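Long-range contacts in P-granule scaffold (Caenorhabditis japonica, PDB 5W4A), which probably scaffolds P granules, the nematode germ granules tied to mRNA repression, and probably binds RNA: residues D30-V34 / K205-I211; I143-T147 / E159-L163; F18-L22 / I63-S67. The contacts are given in a common frame with arbitrary orientation. Residues are numbered along the deposited sequence.

Interaction 1. Residues D30-V34 / K205-I211; sequences DELLV and KPKLADI
Residues 30-34 and 206-211 are helical and run roughly alongside each other, their short axes crossing at +31° with a closest approach of 9.3 Å, N termini on the same side. This is a near-parallel helix pair: it brings the C-terminal helix 206-213 of this mainly helical domain against helix 30-35, early in the sequence. In register, Asp30 faces Leu208 (CA to CA 6.2 Å) and Val34 faces Ile211 (CA to CA 7.0 Å). Lys205, extended at phi/psi -143/70, holds the N-cap position, and Pro206 opens the helix after it. Between the helices Leu33, Leu208 and Ile211, all m,t, form the apolar part: Leu33 CD1 lies 4.1 Å from Leu208 CD2, while Ile211 CD1 reaches Val34 CG2 at 3.5 Å and Leu33 CB at 4.1 Å. Leu208 also packs on Ala26 of helix 20-28. Toward the N-terminal ends the contact turns polar. Asp30 takes chi1 p (62°) and brings OD2 to Lys205 NZ at 3.3 Å, a salt bridge whose hydrogen bond is weak. Lys207, nearly fully extended beyond chi1 m, crosses to Glu31, whose other oxygen, OE2, bonds Ser35 OG. Two waters link Asp30 to Lys207, one joining Asp30 OD2 (2.6 Å) to the Lys207 backbone N (3.0 Å). The tightest direct bond is the salt bridge from Lys207 NZ to Glu31 OE1, at 2.7 Å.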
loop_
_atom_site.group_PDB
_atom_site.type_symbol
_atom_site.label_atom_id
_atom_site.label_comp_id
_atom_site.label_asym_id
_atom_site.label_seq_id
_atom_site.Cartn_x
_atom_site.Cartn_y
_atom_site.Cartn_z
ATOM N N ASP C 30 30.948 9.228 -0.012
ATOM C CA ASP C 30 30.344 10.142 0.954
ATOM C C ASP C 30 31.322 11.229 1.399
ATOM O O ASP C 30 30.919 12.372 1.594
ATOM C CB ASP C 30 29.741 9.380 2.167
ATOM C CG ASP C 30 30.738 8.589 2.977
ATOM O OD1 ASP C 30 31.695 8.033 2.432
ATOM O OD2 ASP C 30 30.503 8.468 4.204
ATOM N N GLU C 31 32.618 10.912 1.549
ATOM C CA GLU C 31 33.535 11.959 1.997
ATOM C C GLU C 31 33.733 13.007 0.913
ATOM O O GLU C 31 33.826 14.205 1.206
ATOM C CB GLU C 31 34.875 11.354 2.436
ATOM C CG GLU C 31 35.916 12.378 2.871
ATOM C CD GLU C 31 35.482 13.262 4.040
ATOM O OE1 GLU C 31 34.581 12.876 4.822
ATOM O OE2 GLU C 31 36.058 14.364 4.172
ATOM N N LEU C 32 33.757 12.583 -0.356
ATOM C CA LEU C 32 33.846 13.549 -1.445
ATOM C C LEU C 32 32.606 14.434 -1.508
ATOM O O LEU C 32 32.707 15.630 -1.788
ATOM C CB LEU C 32 34.062 12.816 -2.772
ATOM C CG LEU C 32 34.228 13.715 -3.987
ATOM C CD1 LEU C 32 35.528 14.561 -3.879
ATOM C CD2 LEU C 32 34.195 12.856 -5.258
ATOM N N LEU C 33 31.422 13.873 -1.229
ATOM C CA LEU C 33 30.205 14.677 -1.222
ATOM C C LEU C 33 30.228 15.713 -0.094
ATOM O O LEU C 33 29.707 16.825 -0.254
ATOM C CB LEU C 33 28.985 13.750 -1.085
ATOM C CG LEU C 33 28.597 12.974 -2.351
ATOM C CD1 LEU C 33 27.697 11.807 -2.019
ATOM C CD2 LEU C 33 27.919 13.886 -3.361
ATOM N N VAL C 34 30.843 15.369 1.046
ATOM C CA VAL C 34 31.059 16.332 2.130
ATOM C C VAL C 34 32.060 17.410 1.714
ATOM O O VAL C 34 31.812 18.609 1.887
ATOM C CB VAL C 34 31.540 15.597 3.402
ATOM C CG1 VAL C 34 32.003 16.576 4.480
ATOM C CG2 VAL C 34 30.463 14.713 3.944
ATOM N N LYS C 205 25.833 5.575 7.362
ATOM C CA LYS C 205 26.517 6.652 6.654
ATOM C C LYS C 205 26.077 7.950 7.297
ATOM O O LYS C 205 25.396 8.784 6.691
ATOM C CB LYS C 205 26.228 6.624 5.147
ATOM C CG LYS C 205 27.076 5.625 4.345
ATOM C CD LYS C 205 28.556 5.779 4.732
ATOM C CE LYS C 205 29.587 5.157 3.802
ATOM N NZ LYS C 205 30.920 5.163 4.548
ATOM N N PRO C 206 26.517 8.185 8.536
ATOM C CA PRO C 206 26.177 9.445 9.208
ATOM C C PRO C 206 26.562 10.687 8.436
ATOM O O PRO C 206 25.866 11.690 8.581
ATOM C CB PRO C 206 26.950 9.361 10.537
ATOM C CG PRO C 206 27.319 7.954 10.703
ATOM C CD PRO C 206 27.437 7.362 9.327
ATOM N N LYS C 207 27.672 10.679 7.660
ATOM C CA LYS C 207 28.039 11.846 6.858
ATOM C C LYS C 207 26.949 12.186 5.869
ATOM O O LYS C 207 26.681 13.359 5.617
ATOM C CB LYS C 207 29.337 11.605 6.069
ATOM C CG LYS C 207 30.556 11.627 6.869
ATOM C CD LYS C 207 31.767 11.206 6.032
ATOM C CE LYS C 207 32.932 10.948 6.933
ATOM N NZ LYS C 207 34.123 10.524 6.151
ATOM N N LEU C 208 26.365 11.155 5.245
ATOM C CA LEU C 208 25.316 11.398 4.275
ATOM C C LEU C 208 24.090 11.960 4.973
ATOM O O LEU C 208 23.444 12.865 4.456
ATOM C CB LEU C 208 24.949 10.116 3.524
ATOM C CG LEU C 208 26.001 9.444 2.623
ATOM C CD1 LEU C 208 25.456 8.127 2.037
ATOM C CD2 LEU C 208 26.389 10.368 1.548
ATOM N N ALA C 209 23.751 11.419 6.145
ATOM C CA ALA C 209 22.609 11.956 6.890
ATOM C C ALA C 209 22.822 13.425 7.227
ATOM O O ALA C 209 21.901 14.249 7.098
ATOM C CB ALA C 209 22.388 11.124 8.164
ATOM N N ASP C 210 24.049 13.774 7.633
ATOM C CA ASP C 210 24.356 15.146 8.026
ATOM C C ASP C 210 24.199 16.127 6.859
ATOM O O ASP C 210 23.650 17.220 7.036
ATOM C CB ASP C 210 25.764 15.196 8.612
ATOM C CG ASP C 210 26.180 16.593 9.036
ATOM O OD1 ASP C 210 25.406 17.257 9.763
ATOM O OD2 ASP C 210 27.291 17.014 8.652
ATOM N N ILE C 211 24.609 15.729 5.649
ATOM C CA ILE C 211 24.442 16.603 4.488
ATOM C C ILE C 211 22.958 16.838 4.207
ATOM O O ILE C 211 22.525 17.967 3.955
ATOM C CB ILE C 211 25.164 16.014 3.253
ATOM C CG1 ILE C 211 26.633 15.699 3.539
ATOM C CG2 ILE C 211 25.122 17.012 2.126
ATOM C CD1 ILE C 211 27.261 14.787 2.491
HETATM O O HOH W 1 29.128 8.410 6.392
HETATM O O HOH W 2 33.865 8.302 4.386
#

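Interaction 2. Residues I143-T147 / E159-L163; sequences ILIKT and ELSEL
This is a contact between sequence neighbours, the C-terminal half of helix 136-148 against the end of helix 153-160, with the chain turning between them. Thr147 stands nearest Glu159, 5.6 Å between CA atoms. Glu162 and Leu163 are in 3-10 geometry, with Leu163 N bonded to Leu160 O at 2.9 Å. Ile143, m,t, points into the gap: its CG2 sits 3.8 Å from Leu163 CD2, and its CG1 is 3.8 Å from Glu162 CB. Thr147 in m returns OG1 to its own helix, 2.9 Å from Ile143 O, so that it meets Leu160 CD2 at 3.4 Å by van der Waals contact alone. At the outer edge the aliphatic Lys146 CD lies 3.5 Å from Glu159 OE1, and a water joins Lys146 NZ (3.0 Å) to Glu159 OE2 (3.1 Å). Glu162 sends its carboxylate away, to Lys131 of the second subunit. The result is two consecutive helices joined by a short loop, a helical hairpin whose end away from that loop borders the interface with the second subunit.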
loop_
_atom_site.group_PDB
_atom_site.type_symbol
_atom_site.label_atom_id
_atom_site.label_comp_id
_atom_site.label_asym_id
_atom_site.label_seq_id
_atom_site.Cartn_x
_atom_site.Cartn_y
_atom_site.Cartn_z
ATOM N N ILE C 143 3.066 -0.006 -8.389
ATOM C CA ILE C 143 3.381 1.381 -8.050
ATOM C C ILE C 143 3.869 2.130 -9.287
ATOM O O ILE C 143 3.509 3.297 -9.507
ATOM C CB ILE C 143 4.398 1.436 -6.896
ATOM C CG1 ILE C 143 3.738 0.959 -5.620
ATOM C CG2 ILE C 143 4.956 2.878 -6.709
ATOM C CD1 ILE C 143 4.763 0.585 -4.543
ATOM N N LEU C 144 4.711 1.491 -10.105
ATOM C CA LEU C 144 5.177 2.115 -11.344
ATOM C C LEU C 144 4.010 2.494 -12.255
ATOM O O LEU C 144 3.940 3.636 -12.753
ATOM C CB LEU C 144 6.143 1.175 -12.063
ATOM C CG LEU C 144 6.692 1.676 -13.381
ATOM C CD1 LEU C 144 7.469 2.988 -13.253
ATOM C CD2 LEU C 144 7.567 0.578 -13.999
ATOM N N ILE C 145 3.082 1.555 -12.467
ATOM C CA ILE C 145 1.906 1.818 -13.301
ATOM C C ILE C 145 1.089 2.980 -12.733
ATOM O O ILE C 145 0.665 3.891 -13.471
ATOM C CB ILE C 145 1.061 0.536 -13.460
ATOM C CG1 ILE C 145 1.751 -0.430 -14.416
ATOM C CG2 ILE C 145 -0.325 0.867 -14.031
ATOM C CD1 ILE C 145 1.190 -1.818 -14.396
ATOM N N LYS C 146 0.853 2.982 -11.418
ATOM C CA LYS C 146 0.037 4.030 -10.823
ATOM C C LYS C 146 0.720 5.381 -10.947
ATOM O O LYS C 146 0.050 6.399 -11.152
ATOM C CB LYS C 146 -0.261 3.674 -9.366
ATOM C CG LYS C 146 -1.194 2.475 -9.252
ATOM C CD LYS C 146 -1.340 1.962 -7.847
ATOM C CE LYS C 146 -2.225 0.668 -7.759
ATOM N NZ LYS C 146 -3.601 0.930 -8.304
ATOM N N THR C 147 2.053 5.401 -10.858
ATOM C CA THR C 147 2.823 6.627 -11.041
ATOM C C THR C 147 2.727 7.142 -12.482
ATOM O O THR C 147 2.449 8.331 -12.711
ATOM C CB THR C 147 4.275 6.340 -10.642
ATOM O OG1 THR C 147 4.325 6.053 -9.243
ATOM C CG2 THR C 147 5.162 7.567 -10.912
ATOM N N GLU C 159 1.030 8.383 -5.202
ATOM C CA GLU C 159 1.286 7.017 -5.664
ATOM C C GLU C 159 2.741 6.601 -5.401
ATOM O O GLU C 159 2.996 5.481 -4.943
ATOM C CB GLU C 159 0.931 6.867 -7.147
ATOM C CG GLU C 159 -0.560 7.095 -7.436
ATOM C CD GLU C 159 -1.512 6.094 -6.748
ATOM O OE1 GLU C 159 -1.085 5.070 -6.190
ATOM O OE2 GLU C 159 -2.743 6.352 -6.797
ATOM N N LEU C 160 3.701 7.492 -5.647
ATOM C CA LEU C 160 5.100 7.178 -5.330
ATOM C C LEU C 160 5.304 6.938 -3.836
ATOM O O LEU C 160 6.208 6.192 -3.426
ATOM C CB LEU C 160 5.997 8.316 -5.801
ATOM C CG LEU C 160 6.237 8.402 -7.294
ATOM C CD1 LEU C 160 6.816 9.744 -7.704
ATOM C CD2 LEU C 160 7.154 7.259 -7.737
ATOM N N SER C 161 4.513 7.598 -2.992
ATOM C CA SER C 161 4.620 7.404 -1.553
ATOM C C SER C 161 4.398 5.946 -1.169
ATOM O O SER C 161 4.902 5.505 -0.133
ATOM C CB SER C 161 3.606 8.284 -0.814
ATOM O OG SER C 161 3.985 9.668 -0.830
ATOM N N GLU C 162 3.679 5.184 -2.005
ATOM C CA GLU C 162 3.465 3.767 -1.713
ATOM C C GLU C 162 4.782 2.997 -1.694
ATOM O O GLU C 162 4.844 1.910 -1.101
ATOM C CB GLU C 162 2.505 3.141 -2.746
ATOM C CG GLU C 162 1.071 3.661 -2.656
ATOM C CD GLU C 162 0.384 3.258 -1.377
ATOM O OE1 GLU C 162 0.535 2.084 -0.940
ATOM O OE2 GLU C 162 -0.241 4.150 -0.764
ATOM N N LEU C 163 5.854 3.555 -2.285
ATOM C CA LEU C 163 7.169 2.903 -2.183
ATOM C C LEU C 163 7.601 2.725 -0.733
ATOM O O LEU C 163 8.324 1.777 -0.412
ATOM C CB LEU C 163 8.219 3.714 -2.959
ATOM C CG LEU C 163 8.023 3.663 -4.455
ATOM C CD1 LEU C 163 8.874 4.755 -5.127
ATOM C CD2 LEU C 163 8.366 2.269 -5.046
HETATM O O HOH W 3 -4.284 3.755 -7.617
#

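Interaction 3. Residues F18-L22 / I63-S67; sequences FFPNL and ILFPS
The start of helix 20-28, with the loop residues before it, packs against the last turn of helix 57-64 and the loop that follows; Asn21 and Ile63 are closest, 6.2 Å between CA atoms. Asn21 adopts chi1 t (-166°) with chi2 41°, which lays its amide over the helix end: ND2 donates to Ile63 O at 2.9 Å (158°) and rests 3.7 Å from Pro66 CG. Ile63 is m,m, its CG2 4.1 Å from Leu22 CB. Together these contacts join two helix ends, first turn to last, within the mainly helical fold, at a C-terminal turn where a carbonyl can take a side-chain donor. Leu64 points its CB away, yet in the m,t conformer, one of two modelled, CD2 swings back to Phe19 CD1 (4.1 Å) and Phe18 O (3.9 Å). Phe19, at the N-cap position with chi1 m, and Phe18, also m but with its ring carried away from 63-67, both meet Phe175 of helix 169-179 edge-to-face.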
loop_
_atom_site.group_PDB
_atom_site.type_symbol
_atom_site.label_atom_id
_atom_site.label_comp_id
_atom_site.label_asym_id
_atom_site.label_seq_id
_atom_site.Cartn_x
_atom_site.Cartn_y
_atom_site.Cartn_z
ATOM N N PHE C 18 14.802 1.644 -7.793
ATOM C CA PHE C 18 14.920 2.496 -8.980
ATOM C C PHE C 18 16.303 3.123 -9.145
ATOM O O PHE C 18 16.640 3.560 -10.248
ATOM C CB PHE C 18 13.877 3.620 -8.923
ATOM C CG PHE C 18 12.458 3.164 -9.151
ATOM C CD1 PHE C 18 11.607 2.912 -8.080
ATOM C CD2 PHE C 18 11.966 2.998 -10.451
ATOM C CE1 PHE C 18 10.307 2.494 -8.297
ATOM C CE2 PHE C 18 10.662 2.590 -10.664
ATOM C CZ PHE C 18 9.836 2.319 -9.593
ATOM N N PHE C 19 17.114 3.191 -8.080
ATOM C CA PHE C 19 18.363 3.966 -8.088
ATOM C C PHE C 19 19.565 3.201 -7.509
ATOM O O PHE C 19 20.325 3.741 -6.703
ATOM C CB PHE C 19 18.153 5.267 -7.315
ATOM C CG PHE C 19 17.076 6.159 -7.901
ATOM C CD1 PHE C 19 17.304 6.833 -9.071
ATOM C CD2 PHE C 19 15.831 6.273 -7.279
ATOM C CE1 PHE C 19 16.306 7.662 -9.630
ATOM C CE2 PHE C 19 14.840 7.082 -7.825
ATOM C CZ PHE C 19 15.096 7.770 -9.009
ATOM N N PRO C 20 19.797 1.964 -7.927
ATOM C CA PRO C 20 20.949 1.239 -7.332
ATOM C C PRO C 20 22.315 1.876 -7.566
ATOM O O PRO C 20 23.139 1.871 -6.639
ATOM C CB PRO C 20 20.865 -0.143 -7.987
ATOM C CG PRO C 20 20.068 0.048 -9.220
ATOM C CD PRO C 20 19.079 1.104 -8.894
ATOM N N ASN C 21 22.601 2.421 -8.759
ATOM C CA ASN C 21 23.930 2.999 -8.954
ATOM C C ASN C 21 24.077 4.311 -8.187
ATOM O O ASN C 21 25.192 4.657 -7.778
ATOM C CB ASN C 21 24.205 3.192 -10.451
ATOM C CG ASN C 21 25.668 3.453 -10.748
ATOM O OD1 ASN C 21 26.560 2.829 -10.154
ATOM N ND2 ASN C 21 25.925 4.345 -11.704
ATOM N N LEU C 22 22.977 5.038 -7.954
ATOM C CA LEU C 22 23.050 6.242 -7.124
ATOM C C LEU C 22 23.369 5.874 -5.683
ATOM O O LEU C 22 24.178 6.541 -5.020
ATOM C CB LEU C 22 21.734 7.019 -7.204
ATOM C CG LEU C 22 21.604 8.271 -6.331
ATOM C CD1 LEU C 22 22.586 9.328 -6.782
ATOM C CD2 LEU C 22 20.192 8.836 -6.396
ATOM N N ILE C 63 24.088 8.202 -14.587
ATOM C CA ILE C 63 24.055 7.388 -13.382
ATOM C C ILE C 63 23.170 6.163 -13.590
ATOM O O ILE C 63 23.472 5.071 -13.093
ATOM C CB ILE C 63 23.579 8.244 -12.189
ATOM C CG1 ILE C 63 24.722 9.119 -11.655
ATOM C CG2 ILE C 63 22.998 7.377 -11.048
ATOM C CD1 ILE C 63 25.872 8.347 -10.965
ATOM N N LEU C 64 22.055 6.326 -14.306
ATOM C CA LEU C 64 21.125 5.218 -14.533
ATOM C C LEU C 64 21.700 4.174 -15.479
ATOM O O LEU C 64 21.431 2.972 -15.328
ATOM C CB LEU C 64 19.811 5.756 -15.095
ATOM C CG LEU C 64 18.928 6.556 -14.135
ATOM C CD1 LEU C 64 17.675 6.944 -14.857
ATOM C CD2 LEU C 64 18.603 5.758 -12.851
ATOM N N PHE C 65 22.474 4.600 -16.471
ATOM C CA PHE C 65 22.981 3.700 -17.505
ATOM C C PHE C 65 24.498 3.821 -17.623
ATOM O O PHE C 65 25.014 4.306 -18.638
ATOM C CB PHE C 65 22.314 4.001 -18.848
ATOM C CG PHE C 65 20.810 3.840 -18.845
ATOM C CD1 PHE C 65 20.222 2.614 -19.127
ATOM C CD2 PHE C 65 19.976 4.920 -18.578
ATOM C CE1 PHE C 65 18.847 2.469 -19.133
ATOM C CE2 PHE C 65 18.604 4.784 -18.590
ATOM C CZ PHE C 65 18.030 3.549 -18.870
ATOM N N PRO C 66 25.240 3.363 -16.619
ATOM C CA PRO C 66 26.708 3.398 -16.715
ATOM C C PRO C 66 27.229 2.433 -17.772
ATOM O O PRO C 66 26.545 1.506 -18.207
ATOM C CB PRO C 66 27.160 2.990 -15.312
ATOM C CG PRO C 66 26.041 2.188 -14.762
ATOM C CD PRO C 66 24.791 2.784 -15.339
ATOM N N SER C 67 28.468 2.666 -18.204
ATOM C CA SER C 67 29.062 1.776 -19.195
ATOM C C SER C 67 29.104 0.354 -18.661
ATOM O O SER C 67 29.374 0.119 -17.476
ATOM C CB SER C 67 30.474 2.232 -19.563
ATOM O OG SER C 67 31.082 1.296 -20.445
#

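Interaction 3 is the most buried of the three, lined mainly by apolar side chains around a single amide-to-carbonyl bond, while interactions 1 and 2 are only partly buried and take charged side chains into the contact itself, with Asp30 buried. Interaction 1, 20 Å from the chain centre, has direct salt bridges and bridging waters; in interaction 2 the lysine and glutamate meet across a water, and the dimer partner takes another carboxylate. Interactions 2 and 3 touch, Leu163 CD2 lying 3.8 Å from Phe18 CE1. Interactions 1 and 3 do not touch, about 7 Å between nearest atoms, but start from successive helices, 30-35 and 20-28. Interaction 2 is nested within the loop closed by interaction 1.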